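Local coordinates for protein CD1-2 antigen (Gallus gallus, PDB 3DBX) that probably presents lipid antigens to T cells, as a CD1-family relative of MHC class I molecules, at residues P7-L15 with L107-F116; V230-G239 with Q250-S258. All coordinates share one frame; numbering follows the deposited sequence.

Overall arrangement
Contact 1 comes first along the chain and lies in the MHC-like platform; contact 2 follows in the immunoglobulin C1-set domain. Their centres are 33 Å apart, with nearest atoms about 13 Å apart, and they do not touch or share a sheet. Contact 1 (7-15 with 107-116) lies where central strands 12-21 and 113-121 begin and strand 97-107, which separates them, ends, in the sheet flooring the groove beneath helix 156-180. Contact 2 (230-239 with 250-258) pairs edge strand 236-243 with strand 249-257 in one sheet of the sandwich. Together they sample the two modules of a CD1-like ectodomain: a platform consistent with lipid binding, and an immunoglobulin domain below it.

Contact 1. Residues P7-L15 with L107-F116. With NAG (2-acetamido-2-deoxy-beta-D-glucopyranose), chain E.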
loop_
_atom_site.group_PDB
_atom_site.type_symbol
_atom_site.label_atom_id
_atom_site.label_comp_id
_atom_site.label_asym_id
_atom_site.label_seq_id
_atom_site.Cartn_x
_atom_site.Cartn_y
_atom_site.Cartn_z
ATOM N N PRO A 7 -1.018 -7.527 17.309
ATOM C CA PRO A 7 -0.064 -8.614 17.556
ATOM C C PRO A 7 1.413 -8.211 17.318
ATOM O O PRO A 7 2.009 -7.514 18.149
ATOM C CB PRO A 7 -0.513 -9.717 16.568
ATOM C CG PRO A 7 -1.705 -9.151 15.794
ATOM C CD PRO A 7 -1.692 -7.665 16.006
ATOM N N GLU A 8 1.979 -8.647 16.191
ATOM C CA GLU A 8 3.392 -8.434 15.860
ATOM C C GLU A 8 3.565 -7.803 14.471
ATOM O O GLU A 8 4.674 -7.793 13.919
ATOM C CB GLU A 8 4.172 -9.754 15.947
ATOM C CG GLU A 8 3.589 -10.858 15.075
ATOM C CD GLU A 8 4.431 -12.122 15.054
ATOM O OE1 GLU A 8 4.731 -12.688 16.134
ATOM O OE2 GLU A 8 4.773 -12.566 13.936
ATOM N N GLU A 9 2.458 -7.306 13.908
ATOM C CA GLU A 9 2.498 -6.394 12.770
ATOM C C GLU A 9 3.130 -5.105 13.267
ATOM O O GLU A 9 3.741 -4.359 12.504
ATOM C CB GLU A 9 1.086 -6.101 12.230
ATOM C CG GLU A 9 0.518 -7.169 11.255
ATOM C CD GLU A 9 -0.821 -6.772 10.576
ATOM O OE1 GLU A 9 -1.090 -5.564 10.371
ATOM O OE2 GLU A 9 -1.599 -7.685 10.221
ATOM N N SER A 10 2.989 -4.866 14.569
ATOM C CA SER A 10 3.461 -3.633 15.186
ATOM C C SER A 10 4.978 -3.577 15.351
ATOM O O SER A 10 5.528 -2.504 15.593
ATOM C CB SER A 10 2.761 -3.385 16.518
ATOM O OG SER A 10 2.632 -1.989 16.726
ATOM N N GLN A 11 5.641 -4.727 15.225
ATOM C CA GLN A 11 7.103 -4.799 15.249
ATOM C C GLN A 11 7.686 -5.223 13.892
ATOM O O GLN A 11 8.660 -5.988 13.820
ATOM C CB GLN A 11 7.565 -5.708 16.396
ATOM C CG GLN A 11 7.162 -5.141 17.745
ATOM C CD GLN A 11 7.420 -6.074 18.890
ATOM O OE1 GLN A 11 6.844 -7.161 18.971
ATOM N NE2 GLN A 11 8.280 -5.647 19.804
ATOM N N PHE A 12 7.062 -4.717 12.826
ATOM C CA PHE A 12 7.480 -4.969 11.453
ATOM C C PHE A 12 7.829 -3.631 10.815
ATOM O O PHE A 12 6.944 -2.810 10.491
ATOM C CB PHE A 12 6.368 -5.695 10.667
ATOM C CG PHE A 12 6.779 -6.194 9.270
ATOM C CD1 PHE A 12 8.110 -6.340 8.900
ATOM C CD2 PHE A 12 5.802 -6.565 8.345
ATOM C CE1 PHE A 12 8.466 -6.819 7.622
ATOM C CE2 PHE A 12 6.152 -7.051 7.086
ATOM C CZ PHE A 12 7.491 -7.173 6.729
ATOM N N PHE A 13 9.127 -3.424 10.648
ATOM C CA PHE A 13 9.685 -2.220 10.046
ATOM C C PHE A 13 10.038 -2.472 8.579
ATOM O O PHE A 13 10.730 -3.431 8.276
ATOM C CB PHE A 13 10.945 -1.821 10.808
ATOM C CG PHE A 13 11.536 -0.535 10.355
ATOM C CD1 PHE A 13 10.853 0.673 10.560
ATOM C CD2 PHE A 13 12.763 -0.509 9.720
ATOM C CE1 PHE A 13 11.397 1.887 10.143
ATOM C CE2 PHE A 13 13.311 0.704 9.288
ATOM C CZ PHE A 13 12.628 1.899 9.516
ATOM N N GLN A 14 9.546 -1.613 7.687
ATOM C CA GLN A 14 9.772 -1.738 6.252
ATOM C C GLN A 14 10.187 -0.421 5.625
ATOM O O GLN A 14 9.743 0.638 6.047
ATOM C CB GLN A 14 8.506 -2.219 5.549
ATOM C CG GLN A 14 8.089 -3.632 5.894
ATOM C CD GLN A 14 6.914 -4.083 5.039
ATOM O OE1 GLN A 14 7.100 -4.648 3.969
ATOM N NE2 GLN A 14 5.702 -3.818 5.508
ATOM N N LEU A 15 11.009 -0.526 4.577
ATOM C CA LEU A 15 11.496 0.588 3.809
ATOM C C LEU A 15 11.210 0.291 2.333
ATOM O O LEU A 15 11.498 -0.801 1.829
ATOM C CB LEU A 15 13.006 0.746 4.006
ATOM C CG LEU A 15 13.588 1.156 5.353
ATOM C CD1 LEU A 15 15.122 0.937 5.371
ATOM C CD2 LEU A 15 13.275 2.604 5.656
ATOM N N LEU A 107 10.241 -8.395 14.241
ATOM C CA LEU A 107 10.595 -9.023 15.535
ATOM C C LEU A 107 9.458 -9.870 16.104
ATOM O O LEU A 107 8.428 -9.335 16.545
ATOM C CB LEU A 107 11.007 -7.979 16.585
ATOM C CG LEU A 107 12.007 -6.844 16.318
ATOM C CD1 LEU A 107 12.553 -6.368 17.659
ATOM C CD2 LEU A 107 13.163 -7.270 15.422
ATOM N N TYR A 108 9.654 -11.187 16.098
ATOM C CA TYR A 108 8.724 -12.118 16.745
ATOM C C TYR A 108 9.003 -12.118 18.239
ATOM O O TYR A 108 10.157 -11.995 18.656
ATOM C CB TYR A 108 8.865 -13.541 16.178
ATOM C CG TYR A 108 8.746 -13.608 14.669
ATOM C CD1 TYR A 108 7.498 -13.649 14.049
ATOM C CD2 TYR A 108 9.881 -13.613 13.861
ATOM C CE1 TYR A 108 7.383 -13.698 12.667
ATOM C CE2 TYR A 108 9.777 -13.666 12.477
ATOM C CZ TYR A 108 8.525 -13.708 11.886
ATOM O OH TYR A 108 8.420 -13.761 10.515
ATOM N N THR A 109 7.958 -12.254 19.047
ATOM C CA THR A 109 8.146 -12.235 20.499
ATOM C C THR A 109 8.617 -13.592 21.062
ATOM O O THR A 109 8.356 -13.909 22.222
ATOM C CB THR A 109 6.911 -11.658 21.255
ATOM O OG1 THR A 109 5.710 -12.309 20.816
ATOM C CG2 THR A 109 6.789 -10.149 21.011
ATOM N N ASN A 110 9.316 -14.374 20.236
ATOM C CA ASN A 110 10.028 -15.576 20.708
ATOM C C ASN A 110 11.548 -15.493 20.497
ATOM O O ASN A 110 12.273 -16.449 20.770
ATOM C CB ASN A 110 9.430 -16.865 20.111
ATOM C CG ASN A 110 9.945 -17.185 18.701
ATOM O OD1 ASN A 110 10.533 -16.341 18.014
ATOM N ND2 ASN A 110 9.710 -18.437 18.273
ATOM N N GLY A 111 12.012 -14.346 19.993
ATOM C CA GLY A 111 13.444 -14.072 19.840
ATOM C C GLY A 111 13.901 -13.885 18.404
ATOM O O GLY A 111 14.648 -12.947 18.091
ATOM N N THR A 112 13.448 -14.782 17.532
ATOM C CA THR A 112 13.829 -14.776 16.113
ATOM C C THR A 112 13.451 -13.494 15.346
ATOM O O THR A 112 12.493 -12.798 15.700
ATOM C CB THR A 112 13.249 -16.016 15.381
ATOM O OG1 THR A 112 11.840 -16.098 15.624
ATOM C CG2 THR A 112 13.910 -17.295 15.875
ATOM N N ARG A 113 14.230 -13.184 14.307
ATOM C CA ARG A 113 13.974 -12.038 13.426
ATOM C C ARG A 113 13.841 -12.492 11.980
ATOM O O ARG A 113 14.534 -13.418 11.556
ATOM C CB ARG A 113 15.134 -11.034 13.462
ATOM C CG ARG A 113 15.407 -10.322 14.781
ATOM C CD ARG A 113 16.799 -9.671 14.737
ATOM N NE ARG A 113 17.867 -10.600 15.114
ATOM C CZ ARG A 113 18.350 -10.706 16.347
ATOM N NH1 ARG A 113 17.865 -9.940 17.315
ATOM N NH2 ARG A 113 19.313 -11.579 16.618
ATOM N N TRP A 114 12.975 -11.826 11.221
ATOM C CA TRP A 114 12.983 -11.969 9.772
ATOM C C TRP A 114 13.470 -10.656 9.158
ATOM O O TRP A 114 12.889 -9.603 9.413
ATOM C CB TRP A 114 11.597 -12.349 9.236
ATOM C CG TRP A 114 11.545 -12.595 7.727
ATOM C CD1 TRP A 114 12.460 -13.291 6.968
ATOM C CD2 TRP A 114 10.512 -12.175 6.815
ATOM N NE1 TRP A 114 12.069 -13.306 5.648
ATOM C CE2 TRP A 114 10.877 -12.639 5.525
ATOM C CE3 TRP A 114 9.318 -11.447 6.960
ATOM C CZ2 TRP A 114 10.091 -12.396 4.387
ATOM C CZ3 TRP A 114 8.535 -11.212 5.824
ATOM C CH2 TRP A 114 8.928 -11.684 4.558
ATOM N N SER A 115 14.542 -10.730 8.372
ATOM C CA SER A 115 15.118 -9.554 7.718
ATOM C C SER A 115 15.352 -9.846 6.245
ATOM O O SER A 115 15.708 -10.961 5.889
ATOM C CB SER A 115 16.437 -9.155 8.384
ATOM O OG SER A 115 16.232 -8.569 9.671
ATOM N N PHE A 116 15.149 -8.850 5.389
ATOM C CA PHE A 116 15.341 -9.030 3.946
ATOM C C PHE A 116 15.721 -7.734 3.231
ATOM O O PHE A 116 15.385 -6.641 3.693
ATOM C CB PHE A 116 14.097 -9.661 3.294
ATOM C CG PHE A 116 12.847 -8.803 3.383
ATOM C CD1 PHE A 116 11.924 -9.001 4.401
ATOM C CD2 PHE A 116 12.591 -7.807 2.425
ATOM C CE1 PHE A 116 10.773 -8.225 4.469
ATOM C CE2 PHE A 116 11.462 -7.033 2.501
ATOM C CZ PHE A 116 10.550 -7.241 3.538
HETATM C C1 NAG E . 9.941 -18.690 16.862
HETATM C C2 NAG E . 9.686 -20.177 16.590
HETATM C C3 NAG E . 10.041 -20.488 15.136
HETATM C C4 NAG E . 9.249 -19.581 14.185
HETATM C C5 NAG E . 9.342 -18.111 14.612
HETATM C C6 NAG E . 8.369 -17.256 13.809
HETATM C C7 NAG E . 9.801 -21.671 18.523
HETATM C C8 NAG E . 9.975 -23.162 18.598
HETATM N N2 NAG E . 10.407 -21.038 17.514
HETATM O O3 NAG E . 9.754 -21.838 14.858
HETATM O O4 NAG E . 9.699 -19.730 12.850
HETATM O O5 NAG E . 9.090 -17.945 16.002
HETATM O O6 NAG E . 7.095 -17.258 14.414
HETATM O O7 NAG E . 9.125 -21.091 19.374
#
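Gln11 and Leu107 meet where the sheet floor of the MHC-like platform gives way to its end loops, beside a glycosylated turn. Strands 12-15 and 113-116 run parallel (3°) with axes 9.2 Å apart, because strand 97-107 lies between them. Leu107 N donates to Gln11 O at 2.9 Å, a nearly straight bond (161°), while the two CB atoms touch. Glu8 reaches across from the N-terminal loop: its CG lies between backbone N and carbonyl carbon (chi1 56°), and OE2 comes 2.9 Å from CD1 at the edge of the Tyr108 ring. Over one face of that ring sits the sugar, NAG C6 lying 3.6 Å above its centre. The sugar is bonded through C1 to Asn110 ND2, and Thr112 OG1, the hydroxyl of the Asn-Gly-Thr sequon, donates to Asn110 OD1 at 2.7 Å in the carbonyl plane. Farther along, Phe12 CZ meets the edge of Phe116 at CE1 (4.1 Å), and Lys106 makes a cation-pi contact with Phe12. Burying Leu107 O and Thr109 N without partners is a polar cost of the contact. One backbone bond crosses it; the rest is ring and side-chain packing, with the sugar's C6 over the Tyr108 face.

Contact 2. Residues V230-G239 with Q250-S258; sequences VPPSPALSTG and QLRSTLLVS
Leu251 opens the contact by setting CD2 3.7 Å from Thr238 OG1, with its CG passing near Gly239 O. At Arg252 the backbone takes over: its O accepts Gly239 N at 2.8 Å, and a water donates to the same oxygen while holding Ser237 OG weakly. The Arg252 side chain packs on an apolar side chain of the other protein chain. Ser253 stands in a non-hydrogen-bonded pair with Thr238; its OG, swung anti to the backbone N (chi1 -178°), makes a weak bond to Ser237 O and another weak one to Trp223. Thr254 forms the hydrogen-bonded pair with Ser237, its N giving a short 2.6 Å bond to Ser237 O (169°) and its O taking Ser237 N at 2.8 Å. Thr254 OG1, on the face shared with Ser237, is 2.7 Å from a second water, which donates to Ala235 O and so ties the two strands again. Leu255 turns to the face of Leu236 and Ser253, where its CD1 sits 3.9 Å from Val230 CG1 and 4.0 Å from Leu236 CG, a small apolar cluster that Trp223 and Tyr265 extend. Leu256 N closes the ladder, donating to Ala235 O at 2.8 Å just where a type I turn, Ser233 to Leu236, brings the first segment into the sheet. With strands 192-200 and 204-214 beyond, this antiparallel hairpin matches strands D and E of the A-B-E-D sheet of a C1-set immunoglobulin domain.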
loop_
_atom_site.group_PDB
_atom_site.type_symbol
_atom_site.label_atom_id
_atom_site.label_comp_id
_atom_site.label_asym_id
_atom_site.label_seq_id
_atom_site.Cartn_x
_atom_site.Cartn_y
_atom_site.Cartn_z
ATOM N N VAL A 230 -21.631 -19.516 4.262
ATOM C CA VAL A 230 -21.562 -19.864 2.853
ATOM C C VAL A 230 -20.106 -20.182 2.531
ATOM O O VAL A 230 -19.242 -19.313 2.675
ATOM C CB VAL A 230 -22.059 -18.709 1.925
ATOM C CG1 VAL A 230 -21.938 -19.096 0.459
ATOM C CG2 VAL A 230 -23.484 -18.336 2.246
ATOM N N PRO A 231 -19.830 -21.423 2.080
ATOM C CA PRO A 231 -18.474 -21.781 1.685
ATOM C C PRO A 231 -18.082 -21.029 0.413
ATOM O O PRO A 231 -18.968 -20.506 -0.268
ATOM C CB PRO A 231 -18.582 -23.289 1.416
ATOM C CG PRO A 231 -20.002 -23.476 1.009
ATOM C CD PRO A 231 -20.763 -22.554 1.903
ATOM N N PRO A 232 -16.778 -21.005 0.064
ATOM C CA PRO A 232 -16.426 -20.207 -1.101
ATOM C C PRO A 232 -16.754 -20.968 -2.388
ATOM O O PRO A 232 -16.530 -22.173 -2.484
ATOM C CB PRO A 232 -14.909 -19.998 -0.960
ATOM C CG PRO A 232 -14.462 -20.833 0.253
ATOM C CD PRO A 232 -15.610 -21.729 0.606
ATOM N N SER A 233 -17.315 -20.237 -3.345
ATOM C CA SER A 233 -17.651 -20.722 -4.666
ATOM C C SER A 233 -17.579 -19.506 -5.602
ATOM O O SER A 233 -17.363 -18.379 -5.125
ATOM C CB SER A 233 -19.055 -21.328 -4.636
ATOM O OG SER A 233 -20.006 -20.383 -4.184
ATOM N N PRO A 234 -17.741 -19.714 -6.926
ATOM C CA PRO A 234 -17.884 -18.592 -7.857
ATOM C C PRO A 234 -18.986 -17.589 -7.449
ATOM O O PRO A 234 -18.914 -16.432 -7.831
ATOM C CB PRO A 234 -18.262 -19.279 -9.172
ATOM C CG PRO A 234 -17.672 -20.626 -9.078
ATOM C CD PRO A 234 -17.788 -21.010 -7.635
ATOM N N ALA A 235 -19.967 -18.033 -6.668
ATOM C CA ALA A 235 -21.049 -17.187 -6.197
ATOM C C ALA A 235 -20.581 -16.099 -5.230
ATOM O O ALA A 235 -21.220 -15.066 -5.119
ATOM C CB ALA A 235 -22.124 -18.029 -5.538
ATOM N N LEU A 236 -19.468 -16.339 -4.540
ATOM C CA LEU A 236 -19.027 -15.483 -3.434
ATOM C C LEU A 236 -17.734 -14.759 -3.808
ATOM O O LEU A 236 -16.749 -15.384 -4.192
ATOM C CB LEU A 236 -18.804 -16.342 -2.174
ATOM C CG LEU A 236 -18.962 -15.790 -0.748
ATOM C CD1 LEU A 236 -18.257 -16.750 0.172
ATOM C CD2 LEU A 236 -18.370 -14.458 -0.589
ATOM N N SER A 237 -17.730 -13.441 -3.700
ATOM C CA SER A 237 -16.518 -12.681 -3.933
ATOM C C SER A 237 -16.284 -11.734 -2.759
ATOM O O SER A 237 -17.144 -10.946 -2.402
ATOM C CB SER A 237 -16.617 -11.903 -5.253
ATOM O OG SER A 237 -15.582 -10.922 -5.370
ATOM N N THR A 238 -15.128 -11.842 -2.126
ATOM C CA THR A 238 -14.783 -10.822 -1.155
ATOM C C THR A 238 -13.702 -9.964 -1.773
ATOM O O THR A 238 -12.729 -10.485 -2.337
ATOM C CB THR A 238 -14.421 -11.383 0.220
ATOM O OG1 THR A 238 -13.924 -10.309 1.049
ATOM C CG2 THR A 238 -13.399 -12.542 0.107
ATOM N N GLY A 239 -13.931 -8.658 -1.760
ATOM C CA GLY A 239 -13.037 -7.730 -2.426
ATOM C C GLY A 239 -11.754 -7.529 -1.644
ATOM O O GLY A 239 -11.509 -8.163 -0.602
ATOM N N GLN A 250 -11.723 -0.051 4.166
ATOM C CA GLN A 250 -13.041 -0.369 3.664
ATOM C C GLN A 250 -12.928 -1.644 2.798
ATOM O O GLN A 250 -11.932 -1.852 2.157
ATOM C CB GLN A 250 -13.418 0.710 2.659
ATOM C CG GLN A 250 -14.484 1.560 3.122
ATOM C CD GLN A 250 -14.883 2.572 2.102
ATOM O OE1 GLN A 250 -14.416 3.720 2.121
ATOM N NE2 GLN A 250 -15.783 2.179 1.231
ATOM N N LEU A 251 -13.984 -2.434 2.722
ATOM C CA LEU A 251 -13.970 -3.707 1.981
ATOM C C LEU A 251 -15.419 -3.889 1.539
ATOM O O LEU A 251 -16.346 -3.442 2.241
ATOM C CB LEU A 251 -13.607 -4.869 2.963
ATOM C CG LEU A 251 -13.412 -6.305 2.489
ATOM C CD1 LEU A 251 -12.664 -7.036 3.590
ATOM C CD2 LEU A 251 -14.739 -6.970 2.320
ATOM N N ARG A 252 -15.613 -4.553 0.405
ATOM C CA ARG A 252 -16.934 -4.940 -0.079
ATOM C C ARG A 252 -16.895 -6.465 -0.279
ATOM O O ARG A 252 -15.954 -6.969 -0.917
ATOM C CB ARG A 252 -17.124 -4.279 -1.443
ATOM C CG ARG A 252 -18.389 -3.442 -1.672
ATOM C CD ARG A 252 -18.269 -2.740 -3.089
ATOM N NE ARG A 252 -19.422 -3.003 -3.971
ATOM C CZ ARG A 252 -19.491 -3.978 -4.889
ATOM N NH1 ARG A 252 -18.478 -4.828 -5.064
ATOM N NH2 ARG A 252 -20.580 -4.101 -5.638
ATOM N N SER A 253 -17.884 -7.196 0.253
ATOM C CA SER A 253 -18.023 -8.626 -0.050
ATOM C C SER A 253 -19.337 -8.823 -0.792
ATOM O O SER A 253 -20.277 -8.106 -0.513
ATOM C CB SER A 253 -18.023 -9.469 1.224
ATOM O OG SER A 253 -18.125 -10.855 0.867
ATOM N N THR A 254 -19.398 -9.747 -1.758
ATOM C CA THR A 254 -20.645 -9.931 -2.493
ATOM C C THR A 254 -20.967 -11.390 -2.650
ATOM O O THR A 254 -20.040 -12.230 -2.723
ATOM C CB THR A 254 -20.639 -9.285 -3.924
ATOM O OG1 THR A 254 -19.740 -9.981 -4.783
ATOM C CG2 THR A 254 -20.288 -7.786 -3.905
ATOM N N LEU A 255 -22.270 -11.685 -2.727
ATOM C CA LEU A 255 -22.773 -13.045 -2.903
ATOM C C LEU A 255 -23.862 -13.032 -3.966
ATOM O O LEU A 255 -24.857 -12.313 -3.815
ATOM C CB LEU A 255 -23.358 -13.586 -1.597
ATOM C CG LEU A 255 -23.892 -15.033 -1.595
ATOM C CD1 LEU A 255 -22.765 -16.016 -1.859
ATOM C CD2 LEU A 255 -24.620 -15.377 -0.305
ATOM N N LEU A 256 -23.693 -13.813 -5.030
ATOM C CA LEU A 256 -24.805 -14.038 -5.965
ATOM C C LEU A 256 -25.844 -15.018 -5.409
ATOM O O LEU A 256 -25.496 -16.092 -4.926
ATOM C CB LEU A 256 -24.310 -14.502 -7.330
ATOM C CG LEU A 256 -23.507 -13.442 -8.095
ATOM C CD1 LEU A 256 -22.470 -14.092 -9.025
ATOM C CD2 LEU A 256 -24.443 -12.562 -8.909
ATOM N N VAL A 257 -27.118 -14.625 -5.454
ATOM C CA VAL A 257 -28.207 -15.484 -5.013
ATOM C C VAL A 257 -29.332 -15.487 -6.055
ATOM O O VAL A 257 -29.415 -14.584 -6.886
ATOM C CB VAL A 257 -28.740 -15.049 -3.625
ATOM C CG1 VAL A 257 -27.612 -15.058 -2.581
ATOM C CG2 VAL A 257 -29.379 -13.647 -3.694
ATOM N N SER A 258 -30.184 -16.505 -6.014
ATOM C CA SER A 258 -31.407 -16.526 -6.813
ATOM C C SER A 258 -32.500 -15.745 -6.069
ATOM O O SER A 258 -32.594 -15.830 -4.855
ATOM C CB SER A 258 -31.868 -17.970 -7.034
ATOM O OG SER A 258 -31.348 -18.502 -8.238
HETATM O O HOH W 1 -20.154 -12.297 -6.072
HETATM O O HOH W 2 -16.208 -8.020 -3.831
#